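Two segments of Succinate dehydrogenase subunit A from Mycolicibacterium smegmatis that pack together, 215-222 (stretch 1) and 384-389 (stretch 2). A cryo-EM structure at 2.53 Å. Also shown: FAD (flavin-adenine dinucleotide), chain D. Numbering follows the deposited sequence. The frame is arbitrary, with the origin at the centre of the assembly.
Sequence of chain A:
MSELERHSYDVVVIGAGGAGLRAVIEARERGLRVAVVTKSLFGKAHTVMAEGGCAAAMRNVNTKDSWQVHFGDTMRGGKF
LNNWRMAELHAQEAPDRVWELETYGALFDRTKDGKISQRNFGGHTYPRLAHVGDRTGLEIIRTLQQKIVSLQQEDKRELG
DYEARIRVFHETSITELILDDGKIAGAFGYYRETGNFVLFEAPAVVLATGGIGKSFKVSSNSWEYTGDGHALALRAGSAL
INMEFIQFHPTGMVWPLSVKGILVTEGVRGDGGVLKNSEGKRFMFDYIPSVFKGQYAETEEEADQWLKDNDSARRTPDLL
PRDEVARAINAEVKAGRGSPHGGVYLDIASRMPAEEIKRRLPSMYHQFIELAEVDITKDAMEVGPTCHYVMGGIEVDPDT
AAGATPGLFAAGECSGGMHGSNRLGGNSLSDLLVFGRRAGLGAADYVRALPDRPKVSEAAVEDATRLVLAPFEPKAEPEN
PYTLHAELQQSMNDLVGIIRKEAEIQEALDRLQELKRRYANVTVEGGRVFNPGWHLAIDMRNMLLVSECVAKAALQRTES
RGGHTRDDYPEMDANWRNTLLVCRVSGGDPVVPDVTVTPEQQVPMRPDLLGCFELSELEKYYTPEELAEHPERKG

Stretch 1 215-222: SFKVSSNS
Stretch 2 (384-389) GPTCHY

How does the irregular segment approach the strand? Residues 384-389 form part of a β-strand that runs on at both ends (Pro385 -63/138, Thr386 -136/134, Cys387 -76/130), while 215-222 has no regular helix or strand; Ser215 (phi/psi -81/-6, chi1 m) alone is assigned 3-10 and makes no contact. The two meet at a single β-bridge that pairs Ser219 with Cys387, their CA atoms 4.5 Å apart; one residue on, the CA atoms of Ser220 and His388 lie 5.6 Å apart, so the chains advance in the same direction. Phe216 (-116/146, chi1 m at -73°, chi2 81°) points toward the strand and lays one ring face under Cys387 SG. Cys387 SG sits 4.4 Å from the centroid of the Phe216 ring, 26° off the ring normal, and 4.0 Å from Phe216 CD1. Cys387 reaches this place with chi1 t at 180° and its CA-to-CB bond directed toward stretch 1. Lys217 (-65/-44), extended with every chi t, is out of reach.

What holds the bridge together? Val218 (-111/120, chi1 t) accepts a nearly straight hydrogen bond, Cys387 N to Val218 O at 3.0 Å and 173°. Its CA-to-CB bond points sideways, with Val218 CB 3.5 Å from Pro385 O and Val218 CG1 3.8 Å from Thr386 OG1. Thr386 OG1 (chi1 t) lies 3.4 Å from Ser219 CA. Ser219 is extended (-160/154). The return bond comes from Ser220 N to Cys387 O, 3.1 Å and 161°, so Cys387 uses both its amide and its carbonyl, flanking Ser219 in the manner of a parallel bridge.

Why is Cys387 O so crowded? With chi1 t, Ser219 OG donates to Cys387 O at 2.9 Å, joining the amide of Ser220 on one acceptor. Ser219 CA adds a CA-H...O contact to Cys387 O at 3.3 Å.

How does the contact continue toward the flavin? Ser220 (-96/8) breaks the extended path and points toward the strand; its p rotamer brings Ser220 OG within 2.8 Å of His388 ND1, a hydrogen bond at the edge of the imidazole. In His388 (-118/-53, chi1 t, chi2 56°) the CA-to-CB bond points away from stretch 1, though the side chain still comes within reach at ND1; His388 CE1 lies 3.5 Å from FAD C7. Asn221 (-93/162, chi1 m, chi2 174°) starts sideways, but its amide reaches the strand: Asn221 ND2 donates to His388 O at 3.0 Å and 167°, and lies 3.3 Å from FAD C8M. Asn221 N gives a weak hydrogen bond to Ser219 OG, 3.4 Å. Ser222 (-77/175, chi1 m) lies beyond the contact.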

# COMPACT_ATOMS: atom_id res chain seq x y z
N SER A 215 16.04 16.02 6.54
CA SER A 215 16.76 17.18 7.02
C SER A 215 15.91 18.44 7.00
O SER A 215 16.36 19.48 7.50
CB SER A 215 18.02 17.40 6.19
OG SER A 215 18.82 16.24 6.15
N PHE A 216 14.71 18.39 6.45
CA PHE A 216 13.85 19.55 6.27
C PHE A 216 12.58 19.38 7.10
O PHE A 216 12.07 18.28 7.26
CB PHE A 216 13.49 19.76 4.80
CG PHE A 216 14.63 20.26 3.97
CD1 PHE A 216 15.61 19.40 3.51
CD2 PHE A 216 14.74 21.61 3.66
CE1 PHE A 216 16.66 19.86 2.76
CE2 PHE A 216 15.79 22.07 2.91
CZ PHE A 216 16.75 21.20 2.46
N LYS A 217 12.09 20.51 7.62
CA LYS A 217 10.92 20.47 8.50
C LYS A 217 9.68 19.99 7.75
O LYS A 217 8.92 19.17 8.27
CB LYS A 217 10.68 21.84 9.11
CG LYS A 217 9.60 21.87 10.17
CD LYS A 217 9.46 23.24 10.77
CE LYS A 217 8.36 23.28 11.81
NZ LYS A 217 8.32 24.58 12.52
N VAL A 218 9.47 20.49 6.54
CA VAL A 218 8.32 20.10 5.72
C VAL A 218 8.85 19.29 4.55
O VAL A 218 9.64 19.79 3.75
CB VAL A 218 7.53 21.33 5.24
CG1 VAL A 218 6.19 20.89 4.67
CG2 VAL A 218 7.33 22.30 6.38
N SER A 219 8.39 18.05 4.45
CA SER A 219 8.88 17.14 3.42
C SER A 219 7.88 16.02 3.23
O SER A 219 7.13 15.68 4.15
CB SER A 219 10.26 16.58 3.78
OG SER A 219 10.80 15.84 2.70
N SER A 220 7.88 15.44 2.03
CA SER A 220 7.03 14.31 1.70
C SER A 220 7.74 12.97 1.86
O SER A 220 7.19 11.94 1.48
CB SER A 220 6.50 14.45 0.28
OG SER A 220 7.57 14.47 -0.66
N ASN A 221 8.95 12.97 2.42
CA ASN A 221 9.81 11.80 2.39
C ASN A 221 9.62 10.94 3.64
O ASN A 221 9.10 11.38 4.66
CB ASN A 221 11.27 12.23 2.24
CG ASN A 221 11.55 12.89 0.91
OD1 ASN A 221 12.64 13.38 0.66
ND2 ASN A 221 10.55 12.90 0.03
N SER A 222 10.07 9.69 3.53
CA SER A 222 9.84 8.67 4.53
C SER A 222 10.76 8.85 5.74
O SER A 222 11.65 9.70 5.76
CB SER A 222 10.05 7.28 3.94
OG SER A 222 9.37 7.13 2.71
N GLY A 384 2.14 25.14 2.06
CA GLY A 384 3.43 25.79 2.12
C GLY A 384 4.51 24.97 1.43
O GLY A 384 4.27 23.84 0.99
N PRO A 385 5.71 25.53 1.31
CA PRO A 385 6.78 24.84 0.58
C PRO A 385 7.18 23.52 1.24
O PRO A 385 7.32 23.43 2.46
CB PRO A 385 7.94 25.84 0.61
CG PRO A 385 7.29 27.16 0.84
CD PRO A 385 6.12 26.89 1.71
N THR A 386 7.38 22.50 0.41
CA THR A 386 7.70 21.16 0.88
C THR A 386 8.83 20.56 0.05
O THR A 386 8.82 20.65 -1.18
CB THR A 386 6.46 20.25 0.85
OG1 THR A 386 6.78 18.96 1.40
CG2 THR A 386 5.90 20.10 -0.55
N CYS A 387 9.81 19.96 0.72
CA CYS A 387 10.91 19.28 0.05
C CYS A 387 10.44 17.93 -0.47
O CYS A 387 9.83 17.14 0.26
CB CYS A 387 12.08 19.09 1.02
SG CYS A 387 13.52 18.25 0.34
N HIS A 388 10.71 17.65 -1.75
CA HIS A 388 10.22 16.43 -2.39
C HIS A 388 11.33 15.52 -2.87
O HIS A 388 11.35 14.33 -2.53
CB HIS A 388 9.31 16.81 -3.56
CG HIS A 388 8.62 15.64 -4.19
ND1 HIS A 388 7.82 14.77 -3.47
CD2 HIS A 388 8.60 15.19 -5.46
CE1 HIS A 388 7.35 13.84 -4.28
NE2 HIS A 388 7.81 14.07 -5.49
N TYR A 389 12.28 16.03 -3.66
CA TYR A 389 13.25 15.21 -4.35
C TYR A 389 14.59 15.93 -4.38
O TYR A 389 14.63 17.16 -4.40
CB TYR A 389 12.79 14.89 -5.77
CG TYR A 389 13.62 13.87 -6.52
CD1 TYR A 389 14.67 14.27 -7.33
CD2 TYR A 389 13.33 12.52 -6.44
CE1 TYR A 389 15.42 13.35 -8.02
CE2 TYR A 389 14.08 11.59 -7.13
CZ TYR A 389 15.13 12.01 -7.92
OH TYR A 389 15.87 11.09 -8.60
PA FAD D . 13.88 3.93 -2.09
O1A FAD D . 13.20 2.72 -2.63
O2A FAD D . 13.08 5.12 -1.74
O5B FAD D . 14.62 3.48 -0.75
C5B FAD D . 16.00 3.18 -0.67
C4B FAD D . 16.22 1.95 0.20
O4B FAD D . 17.47 2.04 0.87
C3B FAD D . 15.19 1.77 1.28
O3B FAD D . 14.84 0.39 1.31
C2B FAD D . 15.92 2.09 2.56
O2B FAD D . 15.41 1.38 3.68
C1B FAD D . 17.31 1.66 2.23
N9A FAD D . 18.30 2.33 3.08
C8A FAD D . 18.48 3.65 3.20
N7A FAD D . 19.47 3.92 4.07
C5A FAD D . 19.95 2.75 4.51
C6A FAD D . 21.00 2.31 5.44
N6A FAD D . 21.77 3.19 6.10
N1A FAD D . 21.16 0.99 5.62
C2A FAD D . 20.41 0.09 4.99
N3A FAD D . 19.44 0.42 4.13
C4A FAD D . 19.17 1.71 3.86
N1 FAD D . 8.78 9.63 -8.85
C2 FAD D . 8.10 9.48 -10.00
O2 FAD D . 8.74 9.28 -11.04
N3 FAD D . 6.77 9.55 -10.09
C4 FAD D . 6.01 9.77 -9.02
O4 FAD D . 4.78 9.82 -9.12
C4X FAD D . 6.66 9.94 -7.71
N5 FAD D . 5.96 10.17 -6.59
C5X FAD D . 6.58 10.32 -5.42
C6 FAD D . 5.84 10.54 -4.27
C7 FAD D . 6.47 10.70 -3.06
C7M FAD D . 5.68 10.95 -1.81
C8 FAD D . 7.95 10.63 -2.98
C8M FAD D . 8.64 10.81 -1.66
C9 FAD D . 8.70 10.40 -4.12
C9A FAD D . 8.06 10.24 -5.33
N10 FAD D . 8.82 10.01 -6.49
C10 FAD D . 8.13 9.86 -7.69
C1' FAD D . 10.27 9.92 -6.43
C2' FAD D . 10.69 8.46 -6.52
O2' FAD D . 9.76 7.64 -5.83
C3' FAD D . 12.05 8.21 -5.89
O3' FAD D . 13.03 8.90 -6.64
C4' FAD D . 12.38 6.72 -5.91
O4' FAD D . 11.41 6.01 -5.16
C5' FAD D . 13.74 6.43 -5.32
O5' FAD D . 13.85 5.02 -5.20
P FAD D . 15.17 4.29 -4.65
O1P FAD D . 15.06 2.86 -5.03
O2P FAD D . 16.37 5.06 -5.07
O3P FAD D . 15.06 4.43 -3.05